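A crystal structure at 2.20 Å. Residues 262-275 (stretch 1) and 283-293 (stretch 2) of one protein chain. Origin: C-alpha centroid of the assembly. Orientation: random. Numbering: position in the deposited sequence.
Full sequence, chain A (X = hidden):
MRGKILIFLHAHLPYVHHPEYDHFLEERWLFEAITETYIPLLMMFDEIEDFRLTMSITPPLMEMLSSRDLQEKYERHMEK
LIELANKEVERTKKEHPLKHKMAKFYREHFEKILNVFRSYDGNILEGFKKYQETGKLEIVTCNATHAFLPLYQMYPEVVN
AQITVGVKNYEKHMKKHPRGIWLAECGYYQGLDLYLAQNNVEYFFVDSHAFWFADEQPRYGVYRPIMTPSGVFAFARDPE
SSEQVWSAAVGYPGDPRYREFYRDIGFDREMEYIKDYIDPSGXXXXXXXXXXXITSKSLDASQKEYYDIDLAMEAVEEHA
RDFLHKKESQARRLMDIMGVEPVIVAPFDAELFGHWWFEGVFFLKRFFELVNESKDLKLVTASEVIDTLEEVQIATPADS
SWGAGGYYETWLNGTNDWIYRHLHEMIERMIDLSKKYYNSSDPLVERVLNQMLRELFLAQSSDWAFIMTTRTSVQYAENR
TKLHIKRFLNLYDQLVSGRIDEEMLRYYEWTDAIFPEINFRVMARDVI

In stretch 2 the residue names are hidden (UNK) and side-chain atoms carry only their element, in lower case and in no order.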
ATOM      1  N   TYR A 262      -0.666   8.022  25.413  1.00 66.67           N
ATOM      2  CA  TYR A 262      -1.357   8.265  24.149  1.00 67.78           C
ATOM      3  C   TYR A 262      -2.382   9.392  24.196  1.00 67.90           C
ATOM      4  O   TYR A 262      -3.446   9.307  23.555  1.00 68.21           O
ATOM      5  CB  TYR A 262      -2.020   6.969  23.658  1.00 68.79           C
ATOM      6  CG  TYR A 262      -1.013   5.902  23.365  1.00 69.85           C
ATOM      7  CD1 TYR A 262      -0.911   4.775  24.183  1.00 69.28           C
ATOM      8  CD2 TYR A 262      -0.110   6.054  22.303  1.00 70.74           C
ATOM      9  CE1 TYR A 262       0.041   3.797  23.927  1.00 72.94           C
ATOM     10  CE2 TYR A 262       0.849   5.087  22.033  1.00 72.74           C
ATOM     11  CZ  TYR A 262       0.919   3.954  22.842  1.00 73.05           C
ATOM     12  OH  TYR A 262       1.869   2.984  22.568  1.00 73.78           O
ATOM     13  N   ARG A 263      -2.065  10.426  24.971  1.00 67.49           N
ATOM     14  CA  ARG A 263      -2.735  11.715  24.887  1.00 67.25           C
ATOM     15  C   ARG A 263      -1.693  12.796  24.933  1.00 67.49           C
ATOM     16  O   ARG A 263      -0.858  12.851  25.845  1.00 67.54           O
ATOM     17  CB  ARG A 263      -3.778  11.906  25.985  1.00 67.31           C
ATOM     18  CG  ARG A 263      -5.055  11.122  25.731  1.00 66.93           C
ATOM     19  CD  ARG A 263      -5.968  11.855  24.773  1.00 67.08           C
ATOM     20  NE  ARG A 263      -7.269  11.898  25.412  1.00 68.15           N
ATOM     21  CZ  ARG A 263      -7.905  12.994  25.789  1.00 68.85           C
ATOM     22  NH1 ARG A 263      -9.070  12.871  26.421  1.00 72.10           N
ATOM     23  NH2 ARG A 263      -7.408  14.197  25.534  1.00 66.44           N
ATOM     24  N   ASP A 264      -1.747  13.656  23.930  1.00 67.46           N
ATOM     25  CA  ASP A 264      -0.688  14.607  23.687  1.00 67.97           C
ATOM     26  C   ASP A 264      -1.324  15.786  22.973  1.00 68.14           C
ATOM     27  O   ASP A 264      -2.264  15.604  22.218  1.00 68.24           O
ATOM     28  CB  ASP A 264       0.412  13.943  22.832  1.00 67.01           C
ATOM     29  CG  ASP A 264       1.694  14.740  22.803  1.00 65.83           C
ATOM     30  OD1 ASP A 264       1.737  15.763  22.093  1.00 63.03           O
ATOM     31  OD2 ASP A 264       2.678  14.331  23.468  1.00 65.44           O
ATOM     32  N   ILE A 265      -0.817  16.987  23.226  1.00 69.42           N
ATOM     33  CA  ILE A 265      -1.417  18.205  22.668  1.00 70.48           C
ATOM     34  C   ILE A 265      -1.274  18.308  21.147  1.00 71.77           C
ATOM     35  O   ILE A 265      -1.931  19.134  20.516  1.00 71.97           O
ATOM     36  CB  ILE A 265      -0.877  19.481  23.333  1.00 70.18           C
ATOM     37  CG1 ILE A 265       0.630  19.605  23.095  1.00 68.76           C
ATOM     38  CG2 ILE A 265      -1.255  19.471  24.785  1.00 69.08           C
ATOM     39  CD1 ILE A 265       1.187  20.970  23.358  1.00 67.06           C
ATOM     40  N   GLY A 266      -0.421  17.463  20.574  1.00 73.16           N
ATOM     41  CA  GLY A 266      -0.193  17.439  19.142  1.00 74.78           C
ATOM     42  C   GLY A 266      -1.360  16.790  18.441  1.00 76.24           C
ATOM     43  O   GLY A 266      -1.466  16.869  17.229  1.00 76.41           O
ATOM     44  N   PHE A 267      -2.237  16.146  19.211  1.00 77.68           N
ATOM     45  CA  PHE A 267      -3.428  15.499  18.669  1.00 78.95           C
ATOM     46  C   PHE A 267      -4.689  16.261  19.086  1.00 80.10           C
ATOM     47  O   PHE A 267      -5.749  16.134  18.455  1.00 79.99           O
ATOM     48  CB  PHE A 267      -3.504  14.043  19.136  1.00 78.96           C
ATOM     49  CG  PHE A 267      -2.429  13.155  18.554  1.00 79.50           C
ATOM     50  CD1 PHE A 267      -1.175  13.058  19.161  1.00 79.33           C
ATOM     51  CD2 PHE A 267      -2.668  12.413  17.395  1.00 80.48           C
ATOM     52  CE1 PHE A 267      -0.185  12.236  18.628  1.00 78.30           C
ATOM     53  CE2 PHE A 267      -1.671  11.582  16.849  1.00 79.50           C
ATOM     54  CZ  PHE A 267      -0.432  11.495  17.475  1.00 79.15           C
ATOM     55  N   ASP A 268      -4.545  17.070  20.138  1.00 81.26           N
ATOM     56  CA  ASP A 268      -5.664  17.762  20.773  1.00 82.19           C
ATOM     57  C   ASP A 268      -5.723  19.245  20.458  1.00 82.84           C
ATOM     58  O   ASP A 268      -6.793  19.774  20.160  1.00 82.74           O
ATOM     59  CB  ASP A 268      -5.611  17.577  22.290  1.00 81.99           C
ATOM     60  CG  ASP A 268      -5.767  16.130  22.704  1.00 82.67           C
ATOM     61  OD1 ASP A 268      -5.429  15.815  23.872  1.00 82.63           O
ATOM     62  OD2 ASP A 268      -6.214  15.311  21.862  1.00 82.36           O
ATOM     63  N   ARG A 269      -4.584  19.918  20.551  1.00 83.81           N
ATOM     64  CA  ARG A 269      -4.547  21.354  20.313  1.00 85.07           C
ATOM     65  C   ARG A 269      -4.935  21.665  18.855  1.00 86.09           C
ATOM     66  O   ARG A 269      -4.691  20.861  17.945  1.00 86.13           O
ATOM     67  CB  ARG A 269      -3.165  21.916  20.638  1.00 84.50           C
ATOM     68  CG  ARG A 269      -3.185  23.271  21.284  1.00 83.99           C
ATOM     69  CD  ARG A 269      -2.913  23.209  22.781  1.00 83.09           C
ATOM     70  NE  ARG A 269      -4.108  23.458  23.579  1.00 82.18           N
ATOM     71  CZ  ARG A 269      -4.116  23.873  24.846  1.00 81.69           C
ATOM     72  NH1 ARG A 269      -2.991  24.104  25.514  1.00 78.54           N
ATOM     73  NH2 ARG A 269      -5.277  24.071  25.451  1.00 83.16           N
ATOM     74  N   GLU A 270      -5.552  22.829  18.647  1.00 87.46           N
ATOM     75  CA  GLU A 270      -6.008  23.252  17.314  1.00 88.27           C
ATOM     76  C   GLU A 270      -4.850  23.397  16.337  1.00 88.40           C
ATOM     77  O   GLU A 270      -3.774  23.862  16.701  1.00 87.75           O
ATOM     78  CB  GLU A 270      -6.812  24.549  17.392  1.00 88.34           C
ATOM     79  CG  GLU A 270      -7.994  24.479  18.356  1.00 90.09           C
ATOM     80  CD  GLU A 270      -9.045  25.539  18.055  1.00 92.22           C
ATOM     81  OE1 GLU A 270      -9.348  26.364  18.951  1.00 92.20           O
ATOM     82  OE2 GLU A 270      -9.555  25.554  16.914  1.00 92.33           O
ATOM     83  N   MET A 271      -5.111  22.987  15.097  1.00 89.36           N
ATOM     84  CA  MET A 271      -4.114  22.888  14.029  1.00 90.24           C
ATOM     85  C   MET A 271      -3.248  24.140  13.788  1.00 90.79           C
ATOM     86  O   MET A 271      -2.029  24.025  13.568  1.00 90.38           O
ATOM     87  CB  MET A 271      -4.790  22.444  12.725  1.00 90.26           C
ATOM     88  CG  MET A 271      -3.842  22.322  11.531  1.00 91.44           C
ATOM     89  SD  MET A 271      -2.418  21.264  11.878  1.00 93.32           S
ATOM     90  CE  MET A 271      -3.197  19.638  11.835  1.00 90.93           C
ATOM     91  N   GLU A 272      -3.872  25.320  13.816  1.00 91.54           N
ATOM     92  CA  GLU A 272      -3.136  26.566  13.568  1.00 92.29           C
ATOM     93  C   GLU A 272      -2.199  26.887  14.723  1.00 92.33           C
ATOM     94  O   GLU A 272      -1.101  27.416  14.520  1.00 92.29           O
ATOM     95  CB  GLU A 272      -4.072  27.744  13.280  1.00 92.35           C
ATOM     96  CG  GLU A 272      -3.466  28.733  12.259  1.00 93.11           C
ATOM     97  CD  GLU A 272      -4.272  30.012  12.098  1.00 92.80           C
ATOM     98  OE1 GLU A 272      -5.029  30.362  13.031  1.00 92.82           O
ATOM     99  OE2 GLU A 272      -4.138  30.667  11.036  1.00 92.91           O
ATOM    100  N   TYR A 273      -2.647  26.547  15.930  1.00 92.64           N
ATOM    101  CA  TYR A 273      -1.839  26.661  17.138  1.00 92.88           C
ATOM    102  C   TYR A 273      -0.588  25.773  17.071  1.00 92.76           C
ATOM    103  O   TYR A 273       0.526  26.215  17.383  1.00 92.54           O
ATOM    104  CB  TYR A 273      -2.688  26.280  18.354  1.00 92.86           C
ATOM    105  CG  TYR A 273      -1.950  26.364  19.665  1.00 93.67           C
ATOM    106  CD1 TYR A 273      -1.052  25.359  20.056  1.00 94.17           C
ATOM    107  CD2 TYR A 273      -2.139  27.445  20.520  1.00 94.00           C
ATOM    108  CE1 TYR A 273      -0.363  25.437  21.262  1.00 93.71           C
ATOM    109  CE2 TYR A 273      -1.460  27.527  21.728  1.00 94.52           C
ATOM    110  CZ  TYR A 273      -0.577  26.521  22.090  1.00 93.49           C
ATOM    111  OH  TYR A 273       0.090  26.609  23.285  1.00 93.89           O
ATOM    112  N   ILE A 274      -0.796  24.531  16.634  1.00 92.84           N
ATOM    113  CA  ILE A 274       0.161  23.443  16.850  1.00 93.01           C
ATOM    114  C   ILE A 274       1.075  23.118  15.655  1.00 93.42           C
ATOM    115  O   ILE A 274       2.023  22.342  15.801  1.00 93.45           O
ATOM    116  CB  ILE A 274      -0.571  22.155  17.398  1.00 92.77           C
ATOM    117  CG1 ILE A 274       0.405  21.238  18.158  1.00 92.67           C
ATOM    118  CG2 ILE A 274      -1.357  21.421  16.293  1.00 91.45           C
ATOM    119  CD1 ILE A 274       0.980  21.847  19.440  1.00 91.34           C
ATOM    120  N   LYS A 275       0.809  23.769  14.516  1.00 94.17           N
ATOM    121  CA  LYS A 275       1.413  23.473  13.192  1.00 94.23           C
ATOM    122  C   LYS A 275       2.927  23.214  13.123  1.00 94.01           C
ATOM    123  O   LYS A 275       3.353  22.213  12.538  1.00 93.76           O
ATOM    124  CB  LYS A 275       0.997  24.549  12.155  1.00 94.61           C
ATOM    125  CG  LYS A 275       1.650  24.451  10.731  1.00 95.07           C
ATOM    126  CD  LYS A 275       1.534  23.054  10.049  1.00 97.18           C
ATOM    127  CE  LYS A 275       0.099  22.673   9.646  1.00 97.34           C
ATOM    128  NZ  LYS A 275      -0.326  23.262   8.338  1.00 97.53           N
ATOM    129  N   UNK A 283       1.066  16.349   9.362  1.00 90.58           N
ATOM    130  CA  UNK A 283       0.507  15.214  10.133  1.00 89.29           C
ATOM    131  C   UNK A 283       0.778  15.304  11.636  1.00 88.07           C
ATOM    132  O   UNK A 283       1.906  15.629  12.062  1.00 87.81           O
ATOM    133  c   UNK A 283      -0.001  13.266   8.552  1.00 90.03           C
ATOM    134  c   UNK A 283       0.968  13.811   9.619  1.00 89.47           C
ATOM    135  c   UNK A 283       2.402  13.849   9.102  1.00 89.97           C
ATOM    136  N   UNK A 284      -0.278  15.018  12.416  1.00 86.15           N
ATOM    137  CA  UNK A 284      -0.264  15.042  13.886  1.00 83.99           C
ATOM    138  C   UNK A 284       0.673  13.972  14.443  1.00 82.58           C
ATOM    139  O   UNK A 284       0.603  12.799  14.043  1.00 82.80           O
ATOM    140  n   UNK A 284      -5.715  19.095  15.351  1.00 81.46           N
ATOM    141  n   UNK A 284      -3.663  18.991  16.357  1.00 81.35           N
ATOM    142  c   UNK A 284      -1.673  14.781  14.447  1.00 84.02           C
ATOM    143  n   UNK A 284      -4.143  17.594  14.595  1.00 81.22           N
ATOM    144  c   UNK A 284      -2.792  15.654  13.899  1.00 83.59           C
ATOM    145  c   UNK A 284      -4.507  18.560  15.431  1.00 81.03           C
ATOM    146  c   UNK A 284      -2.827  16.964  14.615  1.00 81.92           C
ATOM    147  N   UNK A 285       1.543  14.382  15.362  1.00 80.46           N
ATOM    148  CA  UNK A 285       2.450  13.469  16.065  1.00 78.42           C
ATOM    149  C   UNK A 285       2.542  13.900  17.526  1.00 77.00           C
ATOM    150  O   UNK A 285       1.990  14.941  17.892  1.00 76.60           O
ATOM    151  c   UNK A 285       3.883  13.471  15.458  1.00 78.59           C
ATOM    152  c   UNK A 285       3.891  12.893  14.021  1.00 78.17           C
ATOM    153  c   UNK A 285       5.990  14.887  15.282  1.00 77.61           C
ATOM    154  c   UNK A 285       4.514  14.868  15.565  1.00 77.46           C
ATOM    155  N   UNK A 286       3.246  13.102  18.339  1.00 75.27           N
ATOM    156  CA  UNK A 286       3.492  13.409  19.758  1.00 73.28           C
ATOM    157  C   UNK A 286       4.500  14.538  19.927  1.00 71.88           C
ATOM    158  O   UNK A 286       5.472  14.647  19.163  1.00 72.04           O
ATOM    159  c   UNK A 286       3.941  12.158  20.540  1.00 73.15           C
ATOM    160  c   UNK A 286       2.774  11.220  20.896  1.00 73.51           C
ATOM    161  o   UNK A 286       2.958  10.018  21.068  1.00 75.75           O
ATOM    162  n   UNK A 286       1.577  11.769  21.013  1.00 74.60           N
ATOM    163  N   UNK A 287       4.245  15.378  20.927  1.00 70.25           N
ATOM    164  CA  UNK A 287       5.071  16.550  21.218  1.00 68.26           C
ATOM    165  C   UNK A 287       5.944  16.313  22.445  1.00 67.06           C
ATOM    166  O   UNK A 287       7.044  16.864  22.563  1.00 66.04           O
ATOM    167  c   UNK A 287       4.198  17.827  21.464  1.00 68.23           C
ATOM    168  c   UNK A 287       3.352  18.170  20.251  1.00 67.39           C
ATOM    169  o   UNK A 287       3.324  17.612  22.578  1.00 67.46           O
ATOM    170  N   UNK A 288       5.434  15.513  23.376  1.00 66.30           N
ATOM    171  CA  UNK A 288       6.139  15.282  24.629  1.00 65.53           C
ATOM    172  C   UNK A 288       5.490  15.979  25.800  1.00 64.91           C
ATOM    173  O   UNK A 288       5.810  15.711  26.961  1.00 64.82           O
ATOM    174  N   UNK A 289       4.581  16.895  25.501  1.00 64.74           N
ATOM    175  CA  UNK A 289       3.770  17.476  26.554  1.00 63.84           C
ATOM    176  C   UNK A 289       2.345  16.924  26.558  1.00 62.97           C
ATOM    177  O   UNK A 289       1.562  17.117  25.613  1.00 62.53           O
ATOM    178  c   UNK A 289       1.750  20.259  26.349  1.00 68.89           C
ATOM    179  c   UNK A 289       2.634  19.672  27.326  1.00 64.75           C
ATOM    180  c   UNK A 289       4.551  19.781  25.512  1.00 64.04           C
ATOM    181  c   UNK A 289       3.922  19.049  26.739  1.00 64.53           C
ATOM    182  N   UNK A 290       2.066  16.213  27.653  1.00 61.80           N
ATOM    183  CA  UNK A 290       0.895  15.352  27.827  1.00 60.67           C
ATOM    184  C   UNK A 290       0.246  15.615  29.191  1.00 59.85           C
ATOM    185  O   UNK A 290       0.942  15.666  30.208  1.00 60.30           O
ATOM    186  c   UNK A 290       3.640  11.449  26.023  1.00 61.98           C
ATOM    187  c   UNK A 290       1.314  13.874  27.768  1.00 60.81           C
ATOM    188  c   UNK A 290       2.342  11.991  26.574  1.00 59.89           C
ATOM    189  n   UNK A 290       3.634  11.356  24.547  1.00 64.03           N
ATOM    190  c   UNK A 290       2.363  13.487  26.739  1.00 59.27           C
ATOM    191  N   UNK A 291      -1.078  15.738  29.215  1.00 58.25           N
ATOM    192  CA  UNK A 291      -1.802  16.229  30.397  1.00 57.13           C
ATOM    193  C   UNK A 291      -2.735  15.250  31.111  1.00 56.58           C
ATOM    194  O   UNK A 291      -3.266  15.559  32.152  1.00 56.40           O
ATOM    195  c   UNK A 291      -1.800  18.705  29.595  1.00 56.40           C
ATOM    196  c   UNK A 291      -0.870  19.282  30.469  1.00 56.40           C
ATOM    197  c   UNK A 291      -0.143  20.430  30.115  1.00 55.53           C
ATOM    198  c   UNK A 291      -1.276  20.442  28.009  1.00 57.72           C
ATOM    199  c   UNK A 291      -2.614  17.473  30.002  1.00 57.27           C
ATOM    200  o   UNK A 291       0.342  22.121  28.537  1.00 58.72           O
ATOM    201  c   UNK A 291      -0.361  20.997  28.898  1.00 56.38           C
ATOM    202  c   UNK A 291      -2.003  19.309  28.376  1.00 55.79           C
ATOM    203  N   UNK A 292      -2.939  14.063  30.563  1.00 56.71           N
ATOM    204  CA  UNK A 292      -3.877  13.106  31.149  1.00 55.88           C
ATOM    205  C   UNK A 292      -3.194  11.966  31.894  1.00 55.67           C
ATOM    206  O   UNK A 292      -2.022  11.635  31.628  1.00 54.40           O
ATOM    207  n   UNK A 292      -4.934  14.508  28.419  1.00 58.83           N
ATOM    208  n   UNK A 292      -6.977  15.146  28.534  1.00 56.66           N
ATOM    209  c   UNK A 292      -4.826  12.588  30.077  1.00 56.18           C
ATOM    210  c   UNK A 292      -6.836  14.114  29.428  1.00 54.50           C
ATOM    211  c   UNK A 292      -5.816  15.369  27.942  1.00 59.49           C
ATOM    212  c   UNK A 292      -5.554  13.687  29.345  1.00 57.82           C
ATOM    213  N   UNK A 293      -3.912  11.431  32.880  1.00 54.61           N
ATOM    214  CA  UNK A 293      -3.496  10.216  33.541  1.00 55.54           C
ATOM    215  C   UNK A 293      -4.271   9.040  32.926  1.00 54.77           C
ATOM    216  O   UNK A 293      -5.302   9.242  32.283  1.00 54.32           O
ATOM    217  c   UNK A 293      -5.140  10.674  35.474  1.00 56.90           C
ATOM    218  c   UNK A 293      -3.725  10.307  35.056  1.00 54.96           C
ATOM    219  n   UNK A 293      -6.617  11.001  37.402  1.00 61.89           N
ATOM    220  n   UNK A 293      -6.837   8.749  37.901  1.00 63.63           N
ATOM    221  c   UNK A 293      -7.350   9.972  37.828  1.00 60.54           C
ATOM    222  n   UNK A 293      -8.614  10.170  38.164  1.00 58.03           N
ATOM    223  c   UNK A 293      -5.225  10.925  36.974  1.00 57.23           C
TER
HETATM  224  O   HOH W   1      -1.355  12.376  28.497  1.00 55.85           O

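Position 283 has three side-chain carbons, one carrying the other two. It touches nothing on stretch 1. It is Val283.

Position 284 has three carbons, a nitrogen, then a carbon carrying two more nitrogens. This planar end reaches the carbonyls of Gly266 and Arg269. It is Arg284. Arg284 NH1 donates to Arg269 O at 2.7 Å and to Gly266 O at 3.2 Å. Met271 CE lies over one face of the guanidinium, and Phe267 C over the opposite face.

Position 285 has four carbons, forked at the first, one arm two carbons long. They point away, and the backbone oxygen faces Gly266 CA. It is Ile285. Gly266 CA is 3.5 Å from Ile285 O, a CA-H...O contact. A CB on Gly266 would clash with that oxygen.

Position 286 has two carbons, the second carrying one oxygen and one nitrogen. The nitrogen sits at the edge of the Phe267 ring. It is Asn286. Asn286 ND2 is 3.0 Å from Phe267 CE1.

Position 287 has one carbon carrying an oxygen and a carbon. The oxygen meets the Asp264 carboxylate. It is Thr287. Thr287 OG1 donates to Asp264 OD1 in a very short bond of 2.5 Å.

Position 288 has no side-chain atoms. Its backbone nitrogen faces Asp264. It is Gly288. Its backbone angles would jam a CB against the preceding carbonyl oxygen. Gly288 N donates to Asp264 OD2 at 3.0 Å.

Position 289 has four carbons, again forked at the first, with one two-carbon arm. That arm meets Ile265. It is Ile289. Ile289 CD1 packs 3.1 Å from Ile265 CD1. Ile289 O accepts a weak bond from Ile265 N at 3.4 Å.

Position 290 has four carbons in a row ending in nitrogen. The nitrogen reaches the Asp264 carboxylate. It is Lys290. Lys290 NZ forms a salt bridge with Asp264 OD2 at 3.3 Å.

Position 291 has one carbon and a six-carbon ring bearing an oxygen. The ring meets Ile265. It is Tyr291. Tyr291 CE1 is 3.4 Å from Ile265 CG2.

Position 292 has one carbon and a five-membered ring of three carbons and two nitrogens. Arg263 NH2 lies over one ring face. It is His292. Arg263 NH2 is 3.1 Å from His292 CE1.

Position 293 has three carbons, a nitrogen, and a carbon carrying two nitrogens. It is out of reach of stretch 1. It is Arg293.

The contact has two polar anchors. Asp264 gathers donors from stretch 2 while its OD1 caps Gly266 N. Arg284 binds stretch 1 carbonyls. Ile265 adds apolar packing.

Stretch 2 283-293: VRINTGIKYHR
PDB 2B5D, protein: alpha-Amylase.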